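Local atomic coordinates of 190aa long hypothetical protein (Pyrococcus horikoshii, PDB entry 2DDZ), a protein that is of unknown function but assembles as a hexamer and probably shares ancestry with the class II aminoacyl-tRNA synthetases. Residues R12-D17 and V38-K43; V69-E74 and I136-K141; E5-K10 and R28-L33; K43-V48 and E62-D67. All blocks are in the same frame, centred on the assembly; numbering follows the deposited sequence.

In the fold
Contact 2 lies deepest, its centre about 5 Å from that of the chain, and is a regular antiparallel ladder lined with apolar side chains. Contacts 1 and 4 are partly buried and share Lys43 at the far end of strand 36-45; there main-chain bonds mix with charged and polar side chains, and salt bridges Arg41–Asp67 and Asp17–Lys47 run between the two. Contact 3 is a surface contact made by apolar side chains between strand 5-8 and the residues at and after helix 25-30. Strand 36-45 unites them: strand 5-8 and strand 68-75 both pair with it, and contacts 1 and 3 each contribute residues to the guanidine pocket.

Contact 1: residues R12-D17 and V38-K43; sequences RRIDYD and VVFRGK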
# COMPACT_ATOMS: atom_id res chain seq x y z
N ARG E 12 -3.71 -10.14 -38.30
CA ARG E 12 -2.56 -11.05 -38.32
C ARG E 12 -2.46 -11.93 -37.09
O ARG E 12 -3.34 -11.93 -36.22
CB ARG E 12 -1.27 -10.24 -38.44
CG ARG E 12 -1.33 -8.99 -37.58
CD ARG E 12 0.01 -8.43 -37.23
NE ARG E 12 -0.14 -7.26 -36.37
CZ ARG E 12 0.81 -6.77 -35.59
NH1 ARG E 12 2.00 -7.37 -35.56
NH2 ARG E 12 0.58 -5.70 -34.84
N ARG E 13 -1.37 -12.69 -37.02
CA ARG E 13 -1.10 -13.56 -35.89
C ARG E 13 0.12 -13.01 -35.17
O ARG E 13 1.02 -12.45 -35.80
CB ARG E 13 -0.79 -14.98 -36.33
CG ARG E 13 -1.94 -15.69 -36.97
CD ARG E 13 -1.83 -17.19 -36.78
NE ARG E 13 -2.94 -17.90 -37.42
CZ ARG E 13 -4.22 -17.60 -37.27
NH1 ARG E 13 -5.14 -18.31 -37.90
NH2 ARG E 13 -4.59 -16.58 -36.50
N ILE E 14 0.13 -13.18 -33.86
CA ILE E 14 1.25 -12.74 -33.04
C ILE E 14 1.58 -13.92 -32.15
O ILE E 14 0.68 -14.48 -31.52
CB ILE E 14 0.86 -11.54 -32.16
CG1 ILE E 14 0.42 -10.36 -33.02
CG2 ILE E 14 2.05 -11.14 -31.32
CD1 ILE E 14 1.49 -9.93 -34.01
N ASP E 15 2.85 -14.31 -32.11
CA ASP E 15 3.25 -15.45 -31.28
C ASP E 15 3.60 -15.05 -29.84
O ASP E 15 4.22 -14.02 -29.59
CB ASP E 15 4.42 -16.20 -31.92
CG ASP E 15 4.12 -16.69 -33.34
OD1 ASP E 15 3.01 -17.23 -33.57
OD2 ASP E 15 4.99 -16.54 -34.22
N TYR E 16 3.21 -15.90 -28.90
CA TYR E 16 3.48 -15.65 -27.49
C TYR E 16 4.71 -16.44 -27.03
O TYR E 16 4.69 -17.66 -26.98
CB TYR E 16 2.27 -16.08 -26.65
CG TYR E 16 2.44 -15.85 -25.17
CD1 TYR E 16 2.52 -14.56 -24.65
CD2 TYR E 16 2.52 -16.92 -24.28
CE1 TYR E 16 2.69 -14.34 -23.28
CE2 TYR E 16 2.68 -16.72 -22.91
CZ TYR E 16 2.76 -15.43 -22.42
OH TYR E 16 2.93 -15.21 -21.08
N ASP E 17 5.79 -15.73 -26.71
CA ASP E 17 7.00 -16.40 -26.24
C ASP E 17 7.20 -16.04 -24.76
O ASP E 17 8.28 -16.25 -24.19
CB ASP E 17 8.21 -15.98 -27.08
CG ASP E 17 8.60 -14.53 -26.89
OD1 ASP E 17 7.70 -13.67 -26.74
OD2 ASP E 17 9.81 -14.24 -26.92
N VAL E 38 -5.56 -7.18 -24.50
CA VAL E 38 -5.16 -7.36 -25.89
C VAL E 38 -5.35 -8.84 -26.22
O VAL E 38 -4.78 -9.71 -25.57
CB VAL E 38 -3.68 -7.00 -26.12
CG1 VAL E 38 -3.31 -7.21 -27.59
CG2 VAL E 38 -3.43 -5.55 -25.71
N VAL E 39 -6.16 -9.12 -27.24
CA VAL E 39 -6.44 -10.49 -27.64
C VAL E 39 -5.90 -10.77 -29.02
O VAL E 39 -6.13 -10.01 -29.96
CB VAL E 39 -7.95 -10.74 -27.61
CG1 VAL E 39 -8.26 -12.17 -28.00
CG2 VAL E 39 -8.49 -10.41 -26.22
N PHE E 40 -5.15 -11.86 -29.13
CA PHE E 40 -4.58 -12.25 -30.40
C PHE E 40 -4.50 -13.77 -30.52
O PHE E 40 -4.87 -14.51 -29.61
CB PHE E 40 -3.18 -11.65 -30.57
CG PHE E 40 -2.25 -11.95 -29.42
CD1 PHE E 40 -2.46 -11.36 -28.18
CD2 PHE E 40 -1.15 -12.79 -29.60
CE1 PHE E 40 -1.56 -11.58 -27.12
CE2 PHE E 40 -0.24 -13.02 -28.54
CZ PHE E 40 -0.46 -12.42 -27.29
N ARG E 41 -4.02 -14.22 -31.68
CA ARG E 41 -3.88 -15.64 -31.95
C ARG E 41 -2.50 -15.92 -32.53
O ARG E 41 -1.92 -15.08 -33.22
CB ARG E 41 -4.98 -16.10 -32.92
CG ARG E 41 -5.05 -17.60 -33.15
CD ARG E 41 -6.17 -17.93 -34.14
NE ARG E 41 -6.25 -19.35 -34.49
CZ ARG E 41 -7.10 -19.87 -35.37
NH1 ARG E 41 -7.96 -19.09 -36.01
NH2 ARG E 41 -7.09 -21.17 -35.62
N GLY E 42 -1.96 -17.09 -32.22
CA GLY E 42 -0.64 -17.44 -32.72
C GLY E 42 -0.06 -18.63 -32.00
O GLY E 42 -0.77 -19.34 -31.28
N LYS E 43 1.23 -18.85 -32.19
CA LYS E 43 1.94 -19.95 -31.56
C LYS E 43 2.30 -19.62 -30.12
O LYS E 43 2.32 -18.45 -29.71
CB LYS E 43 3.24 -20.25 -32.31
CG LYS E 43 3.07 -20.65 -33.76
CD LYS E 43 4.42 -20.84 -34.44
CE LYS E 43 4.24 -21.16 -35.91
NZ LYS E 43 3.49 -20.08 -36.62
O HOH W 1 1.46 -18.20 -36.08
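Ile14, Asp15 and Tyr16 join Arg41 and Lys43 through three hydrogen bonds. Two are main-chain bonds, from Ile14 N to Arg41 O (2.9 Å) and from Tyr16 N to Lys43 O (2.8 Å). The third uses a side chain: Lys43 N gives a nearly straight bond to Asp15 OD1 at 2.8 Å, arriving on the anti side of the carboxylate and 23° out of its plane. A water bridges the same OD1 to Lys43 NZ, so this one oxygen serves both ends of the lysine, whose aliphatic chain runs alongside it.

The loop thus takes up the edge of strand 36-45 where strand 5-8 leaves off, running at a steep angle (69°) to it. Ile14, with Arg12, borders the bound guanidine. Gly42 suits the point where the chains come closest: a CB would clash with Ile14 O and, at these backbone angles, jam against the preceding carbonyl O. Its CA instead makes a CA-H...O contact with Ile14 O.

Apolar contact falls to Phe40. Its CG sits between the backbone N and the carbonyl carbon (chi1 53°), and CD2 comes 3.5 Å from Ile14 CB, while Ile14 O lies in the ring plane at the edge. His70 stacks on this ring.

Arg13 and Arg41 lie side by side, with Arg13 NH2 3.1 Å from Arg41 CD and the two NH1 atoms 3.5 Å apart. Asp67, in a salt bridge with Arg41 NH2, probably eases this repulsion. An alanine in place of Arg41 would probably cost Asp67 its salt-bridge partner and let the Arg13 guanidinium turn more freely.

Contact 2: residues V69-E74 and I136-K141; sequences VHYILE and IGLNVK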
# COMPACT_ATOMS: atom_id res chain seq x y z
N VAL E 69 -5.22 -19.03 -28.58
CA VAL E 69 -5.84 -17.71 -28.44
C VAL E 69 -5.22 -17.14 -27.15
O VAL E 69 -5.36 -17.74 -26.07
CB VAL E 69 -7.38 -17.79 -28.28
CG1 VAL E 69 -7.94 -16.42 -27.90
CG2 VAL E 69 -8.02 -18.26 -29.58
N HIS E 70 -4.54 -16.00 -27.25
CA HIS E 70 -3.89 -15.39 -26.10
C HIS E 70 -4.60 -14.16 -25.55
O HIS E 70 -5.14 -13.35 -26.32
CB HIS E 70 -2.46 -14.97 -26.47
CG HIS E 70 -1.59 -16.10 -26.93
ND1 HIS E 70 -1.04 -17.02 -26.06
CD2 HIS E 70 -1.20 -16.48 -28.17
CE1 HIS E 70 -0.34 -17.90 -26.74
NE2 HIS E 70 -0.42 -17.60 -28.03
N TYR E 71 -4.61 -14.02 -24.23
CA TYR E 71 -5.22 -12.85 -23.60
C TYR E 71 -4.17 -12.23 -22.72
O TYR E 71 -3.65 -12.87 -21.81
CB TYR E 71 -6.42 -13.22 -22.72
CG TYR E 71 -7.53 -13.94 -23.43
CD1 TYR E 71 -7.38 -15.28 -23.78
CD2 TYR E 71 -8.73 -13.30 -23.73
CE1 TYR E 71 -8.41 -15.98 -24.42
CE2 TYR E 71 -9.78 -13.99 -24.37
CZ TYR E 71 -9.60 -15.33 -24.71
OH TYR E 71 -10.61 -16.03 -25.33
N ILE E 72 -3.84 -10.97 -22.98
CA ILE E 72 -2.86 -10.28 -22.18
C ILE E 72 -3.53 -9.10 -21.52
O ILE E 72 -3.98 -8.16 -22.17
CB ILE E 72 -1.67 -9.82 -23.01
CG1 ILE E 72 -0.80 -11.04 -23.31
CG2 ILE E 72 -0.87 -8.76 -22.27
CD1 ILE E 72 0.06 -10.81 -24.47
N LEU E 73 -3.59 -9.18 -20.20
CA LEU E 73 -4.23 -8.17 -19.41
C LEU E 73 -3.24 -7.38 -18.55
O LEU E 73 -2.32 -7.95 -17.96
CB LEU E 73 -5.27 -8.84 -18.53
CG LEU E 73 -6.02 -7.95 -17.54
CD1 LEU E 73 -6.79 -6.89 -18.30
CD2 LEU E 73 -6.95 -8.81 -16.71
N GLU E 74 -3.43 -6.06 -18.50
CA GLU E 74 -2.61 -5.20 -17.67
C GLU E 74 -3.49 -4.19 -16.95
O GLU E 74 -4.29 -3.49 -17.55
CB GLU E 74 -1.53 -4.47 -18.47
CG GLU E 74 -0.53 -3.73 -17.56
CD GLU E 74 0.80 -3.42 -18.26
OE1 GLU E 74 0.81 -3.25 -19.49
OE2 GLU E 74 1.84 -3.33 -17.57
N ILE E 136 -3.74 -15.48 -20.38
CA ILE E 136 -4.63 -16.62 -20.48
C ILE E 136 -4.42 -17.13 -21.90
O ILE E 136 -4.32 -16.33 -22.83
CB ILE E 136 -6.12 -16.28 -20.34
CG1 ILE E 136 -6.44 -15.80 -18.92
CG2 ILE E 136 -6.95 -17.52 -20.69
CD1 ILE E 136 -6.02 -14.39 -18.68
N GLY E 137 -4.34 -18.44 -22.04
CA GLY E 137 -4.14 -19.03 -23.35
C GLY E 137 -5.09 -20.19 -23.52
O GLY E 137 -5.25 -21.00 -22.62
N LEU E 138 -5.76 -20.26 -24.67
CA LEU E 138 -6.68 -21.36 -24.94
C LEU E 138 -6.23 -22.05 -26.21
O LEU E 138 -6.05 -21.40 -27.24
CB LEU E 138 -8.11 -20.84 -25.12
CG LEU E 138 -8.75 -20.02 -23.99
CD1 LEU E 138 -10.18 -19.69 -24.39
CD2 LEU E 138 -8.73 -20.80 -22.67
N ASN E 139 -6.02 -23.36 -26.12
CA ASN E 139 -5.60 -24.14 -27.29
C ASN E 139 -6.67 -24.04 -28.38
O ASN E 139 -7.86 -24.19 -28.10
CB ASN E 139 -5.43 -25.63 -26.95
CG ASN E 139 -4.34 -25.90 -25.93
OD1 ASN E 139 -3.19 -25.52 -26.12
ND2 ASN E 139 -4.70 -26.59 -24.85
N VAL E 140 -6.24 -23.76 -29.61
CA VAL E 140 -7.16 -23.73 -30.74
C VAL E 140 -7.13 -25.20 -31.22
O VAL E 140 -8.17 -25.84 -31.40
CB VAL E 140 -6.67 -22.81 -31.87
CG1 VAL E 140 -7.57 -22.95 -33.09
CG2 VAL E 140 -6.66 -21.37 -31.39
N LYS E 141 -5.91 -25.71 -31.38
CA LYS E 141 -5.63 -27.09 -31.76
C LYS E 141 -4.74 -27.66 -30.64
O LYS E 141 -4.25 -26.91 -29.78
CB LYS E 141 -4.81 -27.15 -33.07
CG LYS E 141 -5.33 -26.31 -34.24
CD LYS E 141 -4.33 -26.32 -35.41
CE LYS E 141 -4.65 -25.25 -36.47
NZ LYS E 141 -6.06 -25.36 -36.96
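Tyr71 faces Ile136 and reaches diagonally to Leu138 on the neighbouring strand. From the start of the side chain, CB lies 3.9 Å from Ile136 CB. CG is anti to the carbonyl carbon (chi1 -58°), and from there CD1 meets Ile136 CB at 3.8 Å while the carbonyl oxygen of Ile136 sits in the ring plane at the edge. CE1 then approaches Leu138 CG at 4.1 Å, and the hydroxyl OH touches Leu138 CD1 at 3.8 Å before hydrogen bonding to Ser168 OG of helix 161-184. Tyrosine suits this buried place because its ring is apolar along its length and its one polar atom is paired. A phenylalanine here would probably leave the Ser168 hydroxyl without this partner.

The backbone beneath is an antiparallel ladder between strands 68-75 and 131-139 of the mixed sheet. Val69 with Leu138 and Tyr71 with Ile136 are hydrogen-bonded pairs, each closed by two bonds; Tyr71 N to Ile136 O measures 2.7 Å. His70 with Gly137 is the non-hydrogen-bonded pair between them, and the imidazole leaves by the other face, where ND1 bonds to His135. Val140, beyond the last pair, sets its CG2 3.8 Å from Val69 CG2, the two side chains crossing at about a right angle.

Contact 3: residues E5-K10 and R28-L33; sequences ELLIIK and RNFGIL. With GAI (guanidine), chain Q.
Phe30 and Ile32 turn their side chains toward Leu7, Ile9 and Glu5 and so join the end of the helix and the loop after it to the first strand of a beta-alpha-beta unit, strand 5-8, helix 25-30 and strand 36-45. At the start, the Arg28 carbonyl O accepts a hydrogen bond from Arg58 NH1 of a neighbouring subunit. Asn29 lines the guanidine pocket and lays its CB over the centre of the Phe30 ring, 3.9 Å above the plane. Phe30 takes a methyl group of Leu7 on the other side: Leu7 CD2 makes an off-centre CH-pi contact, 4.1 Å from the ring centroid. The far end of the ring meets Ile9, with CD1 of the isoleucine 3.4 Å from Phe30 CZ, and the same CZ lies 3.6 Å from N3 of the guanidine. A flat ring suits this place, where it both packs against the strand and borders the pocket.

Gly31 is the first residue to leave helical angles, with positive phi, less favourable for most other residues. Ile32 divides its two branches. Its CD1 presses on Leu7, 3.4 Å from CD2, a tighter approach than usual van der Waals contact. CG2, anti to the backbone N, touches Glu5 CB at 3.4 Å, and OE1 of the bent glutamate chain lies against the same methyl. Leu33 packs on Leu184 of another subunit, and its carbonyl O lies 4.0 Å from Glu5 CG.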
# COMPACT_ATOMS: atom_id res chain seq x y z
N GLU E 5 -9.65 -0.30 -21.89
CA GLU E 5 -9.26 -0.47 -23.31
C GLU E 5 -9.22 -1.92 -23.81
O GLU E 5 -8.75 -2.81 -23.09
CB GLU E 5 -7.87 0.12 -23.56
CG GLU E 5 -7.80 1.63 -23.67
CD GLU E 5 -8.20 2.13 -25.05
OE1 GLU E 5 -7.70 1.60 -26.06
OE2 GLU E 5 -9.01 3.08 -25.11
N LEU E 6 -9.67 -2.14 -25.04
CA LEU E 6 -9.69 -3.47 -25.64
C LEU E 6 -9.17 -3.46 -27.07
O LEU E 6 -9.48 -2.57 -27.86
CB LEU E 6 -11.11 -4.04 -25.64
CG LEU E 6 -11.31 -5.34 -26.43
CD1 LEU E 6 -10.45 -6.46 -25.84
CD2 LEU E 6 -12.77 -5.74 -26.38
N LEU E 7 -8.35 -4.46 -27.40
CA LEU E 7 -7.79 -4.58 -28.74
C LEU E 7 -7.71 -6.04 -29.16
O LEU E 7 -6.99 -6.83 -28.54
CB LEU E 7 -6.38 -3.98 -28.80
CG LEU E 7 -5.66 -4.18 -30.15
CD1 LEU E 7 -6.44 -3.46 -31.26
CD2 LEU E 7 -4.22 -3.65 -30.08
N ILE E 8 -8.46 -6.40 -30.20
CA ILE E 8 -8.44 -7.75 -30.74
C ILE E 8 -7.68 -7.67 -32.05
O ILE E 8 -8.11 -6.99 -32.97
CB ILE E 8 -9.85 -8.28 -31.05
CG1 ILE E 8 -10.80 -8.08 -29.86
CG2 ILE E 8 -9.79 -9.77 -31.37
CD1 ILE E 8 -10.38 -8.83 -28.63
N ILE E 9 -6.54 -8.35 -32.15
CA ILE E 9 -5.74 -8.34 -33.38
C ILE E 9 -6.26 -9.43 -34.33
O ILE E 9 -5.92 -10.60 -34.20
CB ILE E 9 -4.25 -8.55 -33.06
CG1 ILE E 9 -3.78 -7.41 -32.14
CG2 ILE E 9 -3.42 -8.57 -34.35
CD1 ILE E 9 -2.40 -7.60 -31.58
N LYS E 10 -7.09 -9.00 -35.28
CA LYS E 10 -7.72 -9.87 -36.25
C LYS E 10 -6.99 -9.98 -37.62
O LYS E 10 -7.06 -11.01 -38.28
CB LYS E 10 -9.14 -9.38 -36.49
CG LYS E 10 -9.87 -9.04 -35.19
CD LYS E 10 -11.13 -8.25 -35.41
CE LYS E 10 -11.91 -8.21 -34.11
NZ LYS E 10 -13.16 -7.42 -34.21
N ARG E 28 3.62 -0.13 -25.23
CA ARG E 28 4.86 -0.07 -26.01
C ARG E 28 4.62 -0.48 -27.46
O ARG E 28 5.12 0.17 -28.38
CB ARG E 28 5.92 -0.98 -25.39
CG ARG E 28 6.89 -0.28 -24.49
CD ARG E 28 7.97 -1.25 -23.98
NE ARG E 28 7.58 -2.18 -22.91
CZ ARG E 28 7.28 -3.47 -23.07
NH1 ARG E 28 6.96 -4.21 -22.01
NH2 ARG E 28 7.28 -4.04 -24.27
N ASN E 29 3.84 -1.54 -27.64
CA ASN E 29 3.58 -2.07 -28.97
C ASN E 29 2.35 -1.55 -29.73
O ASN E 29 2.41 -1.37 -30.95
CB ASN E 29 3.51 -3.60 -28.88
CG ASN E 29 4.85 -4.21 -28.50
OD1 ASN E 29 5.21 -4.31 -27.33
ND2 ASN E 29 5.60 -4.61 -29.51
N PHE E 30 1.25 -1.30 -29.03
CA PHE E 30 0.03 -0.83 -29.67
C PHE E 30 -0.40 0.58 -29.28
O PHE E 30 -1.41 1.08 -29.77
CB PHE E 30 -1.07 -1.85 -29.37
CG PHE E 30 -0.64 -3.27 -29.61
CD1 PHE E 30 -0.37 -3.74 -30.90
CD2 PHE E 30 -0.49 -4.16 -28.53
CE1 PHE E 30 0.03 -5.05 -31.12
CE2 PHE E 30 -0.08 -5.47 -28.74
CZ PHE E 30 0.18 -5.92 -30.04
N GLY E 31 0.36 1.23 -28.41
CA GLY E 31 0.02 2.59 -28.02
C GLY E 31 -1.23 2.74 -27.17
O GLY E 31 -1.77 3.84 -27.02
N ILE E 32 -1.69 1.63 -26.60
CA ILE E 32 -2.88 1.64 -25.76
C ILE E 32 -2.45 1.99 -24.34
O ILE E 32 -1.74 1.23 -23.69
CB ILE E 32 -3.55 0.26 -25.76
CG1 ILE E 32 -3.96 -0.10 -27.18
CG2 ILE E 32 -4.77 0.27 -24.85
CD1 ILE E 32 -4.32 -1.57 -27.36
N LEU E 33 -2.89 3.15 -23.87
CA LEU E 33 -2.54 3.63 -22.53
C LEU E 33 -3.49 3.16 -21.43
O LEU E 33 -4.69 3.04 -21.65
CB LEU E 33 -2.51 5.16 -22.55
CG LEU E 33 -2.01 5.90 -21.32
CD1 LEU E 33 -0.51 5.75 -21.20
CD2 LEU E 33 -2.38 7.37 -21.45
C GAI Q . 4.29 -7.50 -31.95
N1 GAI Q . 4.87 -8.61 -31.58
N2 GAI Q . 4.40 -7.04 -33.21
N3 GAI Q . 3.55 -6.80 -31.04

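Contact 4: residues K43-V48 and E62-D67; sequences KCNVKV and EIKGDD
Lys43 touches Asp66 near the base of its chain, CG lying 3.3 Å from Asp66 O. Next, Cys44 pairs with Gly65 in a hydrogen-bonded antiparallel bridge. Cys44 N donates to Gly65 O at 2.9 Å, almost straight at hydrogen but from well above the carbonyl plane; the return bond is weak and its geometry doubtful. The Cys44 side chain is small and apolar enough for its buried place, with SG 4.1 Å from Ile63 CG2.

Asn45 forms the non-hydrogen-bonded pair with Lys64, on the exposed face. Its side chain, with CG anti to the backbone N (chi1 -175°), points the same way as the extended lysine, and OD1 comes 3.0 Å from Lys64 CE; the lysine nitrogen goes on to a weak salt bridge with Glu62. Val46 N then bonds to Ile63 O at 3.1 Å, and Val46 CG2 packs 3.5 Å from Ile63 CB, two branched side chains lying side by side. A water joins Val46 O to Ile63 N.

Cys44 also packs on Met68 and His70 of strand 68-75, and both Cys44 and Ile63 rest on Ile122 of strand 118-128, while Met51 of the loop and Asp56 of helix 54-59, both in the connection between the two segments, touch Ile63.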
# COMPACT_ATOMS: atom_id res chain seq x y z
N LYS E 43 1.23 -18.85 -32.19
CA LYS E 43 1.94 -19.95 -31.56
C LYS E 43 2.30 -19.62 -30.12
O LYS E 43 2.32 -18.45 -29.71
CB LYS E 43 3.24 -20.25 -32.31
CG LYS E 43 3.07 -20.65 -33.76
CD LYS E 43 4.42 -20.84 -34.44
CE LYS E 43 4.24 -21.16 -35.91
NZ LYS E 43 3.49 -20.08 -36.62
N CYS E 44 2.58 -20.67 -29.36
CA CYS E 44 2.96 -20.51 -27.96
C CYS E 44 4.23 -21.29 -27.68
O CYS E 44 4.22 -22.52 -27.67
CB CYS E 44 1.84 -21.02 -27.04
SG CYS E 44 2.26 -20.94 -25.28
N ASN E 45 5.33 -20.58 -27.49
CA ASN E 45 6.60 -21.22 -27.17
C ASN E 45 7.30 -20.30 -26.18
O ASN E 45 8.05 -19.39 -26.56
CB ASN E 45 7.43 -21.43 -28.43
CG ASN E 45 8.70 -22.19 -28.16
OD1 ASN E 45 8.78 -22.99 -27.22
ND2 ASN E 45 9.71 -21.97 -28.99
N VAL E 46 7.05 -20.54 -24.90
CA VAL E 46 7.59 -19.72 -23.83
C VAL E 46 9.05 -19.93 -23.53
O VAL E 46 9.46 -21.03 -23.16
CB VAL E 46 6.81 -19.91 -22.51
CG1 VAL E 46 7.32 -18.92 -21.45
CG2 VAL E 46 5.32 -19.72 -22.74
N LYS E 47 9.84 -18.87 -23.67
CA LYS E 47 11.26 -18.92 -23.38
C LYS E 47 11.43 -19.06 -21.86
O LYS E 47 10.75 -18.40 -21.08
CB LYS E 47 11.94 -17.63 -23.84
CG LYS E 47 11.97 -17.44 -25.35
CD LYS E 47 12.69 -16.14 -25.70
CE LYS E 47 12.85 -15.97 -27.20
NZ LYS E 47 11.55 -15.97 -27.94
N VAL E 48 12.35 -19.94 -21.46
CA VAL E 48 12.62 -20.18 -20.05
C VAL E 48 12.92 -18.89 -19.27
O VAL E 48 12.61 -18.79 -18.08
CB VAL E 48 13.78 -21.18 -19.90
CG1 VAL E 48 14.28 -21.20 -18.47
CG2 VAL E 48 13.30 -22.56 -20.29
N GLU E 62 7.63 -27.62 -20.62
CA GLU E 62 7.69 -26.93 -21.90
C GLU E 62 6.32 -26.32 -22.02
O GLU E 62 5.33 -27.00 -21.77
CB GLU E 62 7.85 -27.89 -23.08
CG GLU E 62 9.11 -28.70 -23.13
CD GLU E 62 9.17 -29.54 -24.40
OE1 GLU E 62 9.37 -28.96 -25.49
OE2 GLU E 62 9.01 -30.78 -24.30
N ILE E 63 6.25 -25.04 -22.36
CA ILE E 63 4.96 -24.41 -22.55
C ILE E 63 4.89 -24.14 -24.05
O ILE E 63 5.35 -23.11 -24.54
CB ILE E 63 4.85 -23.08 -21.76
CG1 ILE E 63 5.27 -23.28 -20.31
CG2 ILE E 63 3.41 -22.61 -21.75
CD1 ILE E 63 4.39 -24.27 -19.56
N LYS E 64 4.32 -25.10 -24.79
CA LYS E 64 4.22 -24.98 -26.24
C LYS E 64 2.86 -25.34 -26.85
O LYS E 64 2.05 -26.06 -26.26
CB LYS E 64 5.27 -25.85 -26.93
CG LYS E 64 6.71 -25.41 -26.74
CD LYS E 64 7.64 -26.36 -27.49
CE LYS E 64 9.10 -25.96 -27.34
NZ LYS E 64 10.00 -26.88 -28.09
N GLY E 65 2.65 -24.82 -28.06
CA GLY E 65 1.43 -25.06 -28.80
C GLY E 65 1.66 -24.38 -30.13
O GLY E 65 2.46 -23.45 -30.21
N ASP E 66 1.00 -24.85 -31.19
CA ASP E 66 1.19 -24.22 -32.49
C ASP E 66 0.10 -23.21 -32.79
O ASP E 66 0.28 -22.32 -33.62
CB ASP E 66 1.25 -25.27 -33.61
CG ASP E 66 2.51 -26.13 -33.55
OD1 ASP E 66 3.63 -25.56 -33.45
OD2 ASP E 66 2.39 -27.37 -33.62
N ASP E 67 -1.03 -23.34 -32.12
CA ASP E 67 -2.15 -22.44 -32.35
C ASP E 67 -2.94 -22.21 -31.06
O ASP E 67 -3.62 -23.12 -30.57
CB ASP E 67 -3.04 -23.04 -33.43
CG ASP E 67 -3.99 -22.03 -34.01
OD1 ASP E 67 -3.57 -20.87 -34.21
OD2 ASP E 67 -5.15 -22.40 -34.29
O HOH W 2 8.88 -23.86 -23.32